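Local coordinates for conserved protein (Mycobacterium tuberculosis, PDB 1RFE) that is of unknown function but binds coenzyme F420, with a fold of the FMN-binding split-barrel kind, and may act as an oxidoreductase, at residues A13-A16 against D17-S21. Residues are numbered along the deposited sequence; the frame is centred on the assembly and turned at random.
Sequences AEIA and DFVNS
Ile15 and Val19, one turn apart on helix 12-21, meet through their CG2 methyls at 4.4 Å, a loose apolar touch that accompanies the backbone hydrogen bond from Val19 N to Ile15 O (2.8 Å). Three further i to i+4 bonds link 13-16 to 17-21. Val19 can be followed outward. Its CB lies 3.6 Å from Ile15 O and 3.7 Å from Ala16 O; CG2, turned beside the backbone N (CG1 is anti to it, chi1 163°), is as close to Ile15 O as CB is, and also makes the loose contact with Ile15 CG2. The branched side chain also packs on Leu74, Phe88 and Val45 of the sheet, while the Phe18 side chain, whose end leaves the preceding turn, packs on Leu74 and Val86. On the polar side, the Asp17 carbonyl O accepts both Ser21 N and Ser21 OG, the hydroxyl at 2.7 Å, from opposite faces of its plane. Glu14 instead extends to a salt bridge with Lys148. The chemistry is that of an amphipathic helix: Phe18, Val19 and, in part, Ile15 pack it against the antiparallel sheet, with Asp17, Asn20 and Ser21 on the exposed side, and the serine hydroxyl adds a second bond within its last turn.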
# COMPACT_ATOMS: atom_id res chain seq x y z
N ALA A 13 -12.92 1.35 9.85
CA ALA A 13 -13.54 0.44 8.92
C ALA A 13 -13.50 0.99 7.50
O ALA A 13 -13.37 0.24 6.58
CB ALA A 13 -15.00 0.12 9.33
N GLU A 14 -13.65 2.29 7.33
CA GLU A 14 -13.56 2.92 6.00
C GLU A 14 -12.15 2.79 5.40
O GLU A 14 -11.99 2.53 4.22
CB GLU A 14 -13.96 4.39 6.09
CG GLU A 14 -15.47 4.62 6.27
CD GLU A 14 -15.83 6.06 6.63
OE1 GLU A 14 -14.96 6.88 7.03
OE2 GLU A 14 -17.00 6.40 6.49
N ILE A 15 -11.13 2.92 6.23
CA ILE A 15 -9.73 2.77 5.82
C ILE A 15 -9.50 1.34 5.37
O ILE A 15 -8.97 1.10 4.29
CB ILE A 15 -8.79 3.12 7.00
CG1 ILE A 15 -8.84 4.61 7.30
CG2 ILE A 15 -7.31 2.69 6.75
CD1 ILE A 15 -8.21 4.97 8.65
N ALA A 16 -9.93 0.40 6.19
CA ALA A 16 -9.90 -1.02 5.80
C ALA A 16 -10.49 -1.28 4.40
O ALA A 16 -9.81 -1.85 3.58
CB ALA A 16 -10.53 -1.90 6.87
N ASP A 17 -11.71 -0.81 4.14
CA ASP A 17 -12.35 -0.92 2.84
C ASP A 17 -11.54 -0.27 1.75
O ASP A 17 -11.42 -0.83 0.67
CB ASP A 17 -13.79 -0.30 2.83
CG ASP A 17 -14.78 -1.10 3.69
OD1 ASP A 17 -14.37 -2.13 4.30
OD2 ASP A 17 -16.01 -0.78 3.82
N PHE A 18 -10.94 0.88 2.04
CA PHE A 18 -10.18 1.63 1.05
C PHE A 18 -8.86 0.87 0.69
O PHE A 18 -8.50 0.78 -0.47
CB PHE A 18 -9.90 3.07 1.55
CG PHE A 18 -9.22 3.94 0.55
CD1 PHE A 18 -9.90 4.36 -0.59
CD2 PHE A 18 -7.89 4.37 0.74
CE1 PHE A 18 -9.29 5.20 -1.54
CE2 PHE A 18 -7.27 5.17 -0.19
CZ PHE A 18 -7.96 5.60 -1.35
N VAL A 19 -8.19 0.32 1.69
CA VAL A 19 -6.97 -0.49 1.46
C VAL A 19 -7.31 -1.75 0.62
O VAL A 19 -6.55 -2.11 -0.26
CB VAL A 19 -6.32 -0.90 2.78
CG1 VAL A 19 -5.35 -2.05 2.59
CG2 VAL A 19 -5.57 0.30 3.45
N ASN A 20 -8.43 -2.42 0.92
CA ASN A 20 -8.88 -3.57 0.13
C ASN A 20 -9.33 -3.21 -1.26
O ASN A 20 -9.09 -3.97 -2.19
CB ASN A 20 -10.01 -4.33 0.86
CG ASN A 20 -9.48 -5.22 1.95
OD1 ASN A 20 -9.94 -5.18 3.11
ND2 ASN A 20 -8.52 -6.05 1.59
N SER A 21 -9.93 -2.04 -1.42
CA SER A 21 -10.42 -1.60 -2.71
C SER A 21 -9.40 -1.01 -3.67
O SER A 21 -9.53 -1.20 -4.87
CB SER A 21 -11.51 -0.56 -2.54
OG SER A 21 -12.50 -1.22 -1.82